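Local coordinates for dihydroneopterin aldolase (Burkholderia thailandensis, PDB 3V9O), which belongs to the tunnelling-fold family of small enzymes that assemble into multi-subunit beta barrels, and is modelled here as a tetramer with bound guanine, at residues 76-88 against 97-109. Residues are numbered along the deposited sequence; the frame is centred on the assembly and turned at random. Where two conformers were deposited one is given.
Sequences DLMKQSVAQCVAR and LCDAIAASLLAHD. With EDO (1,2-ethanediol), chain F.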
loop_
_atom_site.group_PDB
_atom_site.type_symbol
_atom_site.label_atom_id
_atom_site.label_comp_id
_atom_site.label_asym_id
_atom_site.label_seq_id
_atom_site.Cartn_x
_atom_site.Cartn_y
_atom_site.Cartn_z
ATOM N N ASP A 76 3.105 20.558 10.887
ATOM C CA ASP A 76 1.839 21.310 10.962
ATOM C C ASP A 76 1.528 22.047 9.645
ATOM O O ASP A 76 0.376 22.430 9.429
ATOM C CB ASP A 76 1.827 22.329 12.095
ATOM C CG ASP A 76 1.744 21.690 13.502
ATOM O OD1 ASP A 76 1.521 20.471 13.660
ATOM O OD2 ASP A 76 1.905 22.480 14.454
ATOM N N LEU A 77 2.531 22.258 8.804
ATOM C CA LEU A 77 2.295 22.890 7.528
ATOM C C LEU A 77 1.291 22.147 6.662
ATOM O O LEU A 77 0.529 22.792 5.916
ATOM C CB LEU A 77 3.626 23.043 6.811
ATOM C CG LEU A 77 3.618 23.498 5.374
ATOM C CD1 LEU A 77 3.615 25.017 5.431
ATOM C CD2 LEU A 77 4.849 22.926 4.624
ATOM N N MET A 78 1.195 20.814 6.779
ATOM C CA MET A 78 0.234 20.081 5.947
ATOM C C MET A 78 -1.211 20.460 6.322
ATOM O O MET A 78 -1.990 20.866 5.419
ATOM C CB MET A 78 0.459 18.581 6.073
ATOM C CG MET A 78 1.782 18.131 5.483
ATOM S SD MET A 78 2.085 16.369 5.563
ATOM C CE MET A 78 2.446 16.158 7.345
ATOM N N LYS A 79 -1.596 20.350 7.594
ATOM C CA LYS A 79 -2.953 20.695 7.975
ATOM C C LYS A 79 -3.198 22.185 7.714
ATOM O O LYS A 79 -4.290 22.536 7.236
ATOM C CB LYS A 79 -3.203 20.292 9.448
ATOM C CG LYS A 79 -4.649 20.457 9.900
ATOM C CD LYS A 79 -4.970 19.979 11.322
ATOM C CE LYS A 79 -6.355 20.615 11.716
ATOM N NZ LYS A 79 -6.887 20.274 13.006
ATOM N N GLN A 80 -2.223 23.046 7.954
ATOM C CA GLN A 80 -2.396 24.491 7.697
ATOM C C GLN A 80 -2.701 24.768 6.238
ATOM O O GLN A 80 -3.552 25.632 5.932
ATOM C CB GLN A 80 -1.109 25.208 8.106
ATOM C CG GLN A 80 -1.004 25.389 9.618
ATOM C CD GLN A 80 0.395 25.767 10.114
ATOM O OE1 GLN A 80 1.354 25.907 9.334
ATOM N NE2 GLN A 80 0.523 25.892 11.437
ATOM N N SER A 81 -1.975 24.127 5.346
ATOM C CA SER A 81 -2.211 24.341 3.934
ATOM C C SER A 81 -3.576 23.839 3.500
ATOM O O SER A 81 -4.254 24.529 2.700
ATOM C CB SER A 81 -1.093 23.759 3.095
ATOM O OG SER A 81 0.117 24.314 3.567
ATOM N N VAL A 82 -4.004 22.683 3.998
ATOM C CA VAL A 82 -5.361 22.221 3.664
ATOM C C VAL A 82 -6.352 23.244 4.180
ATOM O O VAL A 82 -7.259 23.664 3.432
ATOM C CB VAL A 82 -5.621 20.871 4.319
ATOM C CG1 VAL A 82 -7.108 20.494 4.111
ATOM C CG2 VAL A 82 -4.720 19.833 3.653
ATOM N N ALA A 83 -6.229 23.718 5.409
ATOM C CA ALA A 83 -7.189 24.687 5.932
ATOM C C ALA A 83 -7.243 25.941 5.096
ATOM O O ALA A 83 -8.361 26.478 4.824
ATOM C CB ALA A 83 -6.852 25.084 7.379
ATOM N N GLN A 84 -6.095 26.442 4.655
ATOM C CA GLN A 84 -6.074 27.659 3.869
ATOM C C GLN A 84 -6.818 27.443 2.544
ATOM O O GLN A 84 -7.577 28.297 2.109
ATOM C CB GLN A 84 -4.638 28.080 3.612
ATOM C CG GLN A 84 -3.982 28.672 4.845
ATOM C CD GLN A 84 -2.453 28.729 4.775
ATOM O OE1 GLN A 84 -1.817 28.265 3.807
ATOM N NE2 GLN A 84 -1.852 29.298 5.824
ATOM N N CYS A 85 -6.584 26.306 1.915
ATOM C CA CYS A 85 -7.242 26.018 0.640
ATOM C C CYS A 85 -8.741 25.838 0.764
ATOM O O CYS A 85 -9.517 26.409 -0.038
ATOM C CB CYS A 85 -6.563 24.810 -0.043
ATOM S SG CYS A 85 -4.884 25.103 -0.590
ATOM N N VAL A 86 -9.163 25.142 1.792
ATOM C CA VAL A 86 -10.602 24.891 2.016
ATOM C C VAL A 86 -11.281 26.221 2.343
ATOM O O VAL A 86 -12.421 26.486 1.871
ATOM C CB VAL A 86 -10.760 23.856 3.154
ATOM C CG1 VAL A 86 -12.201 23.757 3.630
ATOM C CG2 VAL A 86 -10.278 22.514 2.714
ATOM N N ALA A 87 -10.598 27.114 3.060
ATOM C CA ALA A 87 -11.198 28.364 3.513
ATOM C C ALA A 87 -11.445 29.364 2.382
ATOM O O ALA A 87 -12.182 30.354 2.556
ATOM C CB ALA A 87 -10.293 29.012 4.580
ATOM N N ARG A 88 -10.826 29.140 1.225
ATOM C CA ARG A 88 -11.054 30.028 0.065
ATOM C C ARG A 88 -12.457 29.900 -0.516
ATOM O O ARG A 88 -12.926 30.793 -1.230
ATOM C CB ARG A 88 -10.021 29.786 -1.036
ATOM C CG ARG A 88 -8.583 30.066 -0.616
ATOM C CD ARG A 88 -7.630 29.709 -1.728
ATOM N NE ARG A 88 -6.240 29.612 -1.276
ATOM C CZ ARG A 88 -5.333 28.826 -1.841
ATOM N NH1 ARG A 88 -5.674 28.055 -2.860
ATOM N NH2 ARG A 88 -4.089 28.796 -1.380
ATOM N N LEU A 97 -9.320 21.454 -5.593
ATOM C CA LEU A 97 -8.824 21.422 -4.226
ATOM C C LEU A 97 -7.514 20.683 -4.161
ATOM O O LEU A 97 -6.570 21.181 -3.509
ATOM C CB LEU A 97 -9.888 20.726 -3.361
ATOM C CG LEU A 97 -9.473 20.561 -1.888
ATOM C CD1 LEU A 97 -9.242 21.863 -1.199
ATOM C CD2 LEU A 97 -10.556 19.712 -1.104
ATOM N N CYS A 98 -7.420 19.518 -4.779
ATOM C CA CYS A 98 -6.220 18.730 -4.705
ATOM C C CYS A 98 -5.013 19.472 -5.278
ATOM O O CYS A 98 -3.944 19.465 -4.648
ATOM C CB CYS A 98 -6.485 17.423 -5.467
ATOM S SG CYS A 98 -5.203 16.168 -5.239
ATOM N N ASP A 99 -5.191 20.052 -6.436
ATOM C CA ASP A 99 -4.105 20.767 -7.094
ATOM C C ASP A 99 -3.696 21.984 -6.253
ATOM O O ASP A 99 -2.473 22.303 -6.188
ATOM C CB ASP A 99 -4.553 21.261 -8.461
ATOM C CG ASP A 99 -4.760 20.137 -9.506
ATOM O OD1 ASP A 99 -4.455 18.946 -9.244
ATOM O OD2 ASP A 99 -5.255 20.503 -10.592
ATOM N N ALA A 100 -4.648 22.680 -5.613
ATOM C CA ALA A 100 -4.316 23.846 -4.817
ATOM C C ALA A 100 -3.519 23.468 -3.585
ATOM O O ALA A 100 -2.555 24.183 -3.248
ATOM C CB ALA A 100 -5.580 24.616 -4.419
ATOM N N ILE A 101 -3.820 22.339 -2.939
ATOM C CA ILE A 101 -3.095 21.904 -1.767
ATOM C C ILE A 101 -1.692 21.530 -2.211
ATOM O O ILE A 101 -0.695 21.932 -1.556
ATOM C CB ILE A 101 -3.783 20.707 -1.116
ATOM C CG1 ILE A 101 -5.101 21.161 -0.485
ATOM C CG2 ILE A 101 -2.899 20.120 0.031
ATOM C CD1 ILE A 101 -6.035 19.937 -0.206
ATOM N N ALA A 102 -1.578 20.787 -3.321
ATOM C CA ALA A 102 -0.239 20.421 -3.780
ATOM C C ALA A 102 0.602 21.647 -4.127
ATOM O O ALA A 102 1.799 21.694 -3.752
ATOM C CB ALA A 102 -0.309 19.473 -4.986
ATOM N N ALA A 103 0.038 22.632 -4.815
ATOM C CA ALA A 103 0.814 23.826 -5.181
ATOM C C ALA A 103 1.253 24.595 -3.932
ATOM O O ALA A 103 2.420 25.075 -3.865
ATOM C CB ALA A 103 0.018 24.722 -6.113
ATOM N N SER A 104 0.354 24.736 -2.964
ATOM C CA SER A 104 0.708 25.402 -1.720
ATOM C C SER A 104 1.879 24.727 -1.031
ATOM O O SER A 104 2.811 25.404 -0.576
ATOM C CB SER A 104 -0.549 25.412 -0.821
ATOM O OG SER A 104 -0.239 25.968 0.440
ATOM N N LEU A 105 1.839 23.400 -0.927
ATOM C CA LEU A 105 2.872 22.693 -0.173
ATOM C C LEU A 105 4.220 22.625 -0.926
ATOM O O LEU A 105 5.273 22.565 -0.273
ATOM C CB LEU A 105 2.371 21.258 0.142
ATOM C CG LEU A 105 1.365 21.313 1.306
ATOM C CD1 LEU A 105 0.704 19.945 1.364
ATOM C CD2 LEU A 105 1.978 21.675 2.653
ATOM N N LEU A 106 4.194 22.651 -2.259
ATOM C CA LEU A 106 5.428 22.719 -3.039
ATOM C C LEU A 106 6.095 24.054 -2.878
ATOM O O LEU A 106 7.285 24.164 -3.182
ATOM C CB LEU A 106 5.141 22.522 -4.513
ATOM C CG LEU A 106 4.903 21.069 -4.841
ATOM C CD1 LEU A 106 4.204 21.027 -6.237
ATOM C CD2 LEU A 106 6.184 20.218 -4.805
ATOM N N ALA A 107 5.399 25.099 -2.413
ATOM C CA ALA A 107 5.966 26.454 -2.426
ATOM C C ALA A 107 6.838 26.726 -1.204
ATOM O O ALA A 107 6.698 27.738 -0.519
ATOM C CB ALA A 107 4.825 27.507 -2.550
ATOM N N HIS A 108 7.758 25.799 -0.897
ATOM C CA HIS A 108 8.603 25.855 0.300
ATOM C C HIS A 108 9.961 25.326 -0.124
ATOM O O HIS A 108 10.058 24.286 -0.806
ATOM C CB HIS A 108 8.045 25.030 1.445
ATOM C CG HIS A 108 6.723 25.504 1.927
ATOM N ND1 HIS A 108 6.567 26.598 2.767
ATOM C CD2 HIS A 108 5.480 25.109 1.568
ATOM C CE1 HIS A 108 5.269 26.826 2.926
ATOM N NE2 HIS A 108 4.589 25.933 2.210
ATOM N N ASP A 109 11.025 26.023 0.235
ATOM C CA ASP A 109 12.360 25.630 -0.175
ATOM C C ASP A 109 12.746 24.200 0.232
ATOM O O ASP A 109 13.509 23.528 -0.463
ATOM C CB ASP A 109 13.358 26.592 0.402
ATOM C CG ASP A 109 13.249 27.967 -0.227
ATOM O OD1 ASP A 109 12.500 28.752 0.328
ATOM O OD2 ASP A 109 13.943 28.243 -1.212
HETATM C C1 EDO F . -9.149 26.905 -4.879
HETATM O O1 EDO F . -7.970 27.689 -5.049
HETATM C C2 EDO F . -8.945 26.012 -3.662
HETATM O O2 EDO F . -8.070 26.693 -2.739
HETATM O O HOH W 1 1.916 25.584 2.290
HETATM O O HOH W 2 -2.142 27.963 1.191
HETATM O O HOH W 3 -2.734 27.014 -3.657
#
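Cys85 drops as a knob into a hole formed by Leu97, Ala100, Ile101 and Ser104, at the centre of the pairing of the two helices that lie on one side of the antiparallel four-stranded sheet of this tunnelling-fold subunit. The helices run roughly antiparallel, at 134° with axes 9.2 Å apart, an example of how one helical surface can be dry toward a sheet and wet toward solvent. SG is directed by a chi1 of -67°, anti to the carbonyl carbon, and rests 3.9 Å from both Ala100 CB and Ile101 CG1. On the sheet side the packing is mainly apolar: CG2 of Val82 meets the CG2 and CD1 branches of Ile101, CG2 of Val86 touches CD1 of Leu97, and strand 47-58 lies beneath, with Ile51 against Val82 and Val53 against Leu105. Farther along, Leu77 and Leu105 lie alongside one another, pointing opposite ways; in the conformer of Leu77 given here, its CG lies 3.7 Å from Leu105 CD2, while its CD2 stands over one face of the His108 ring in a CH-pi contact.

The outer side is looser, and no direct hydrogen bond joins the segments. In its given conformer Ser81 OG turns back to donate to Leu77 O, reaching that carbonyl from the face opposite Ser81 N. One water joins Ser104 OG to His108 NE2, lying in the plane of the ring, and a second links Gln84 OE1 to Ser104 OG. At the far end Arg88 extends across Ala100, and a third water accepts from its NH2 and donates to Ala100 O. There an ethanediol, probably from the crystallisation liquor, donates through its O2 to Cys85 O at 3.1 Å.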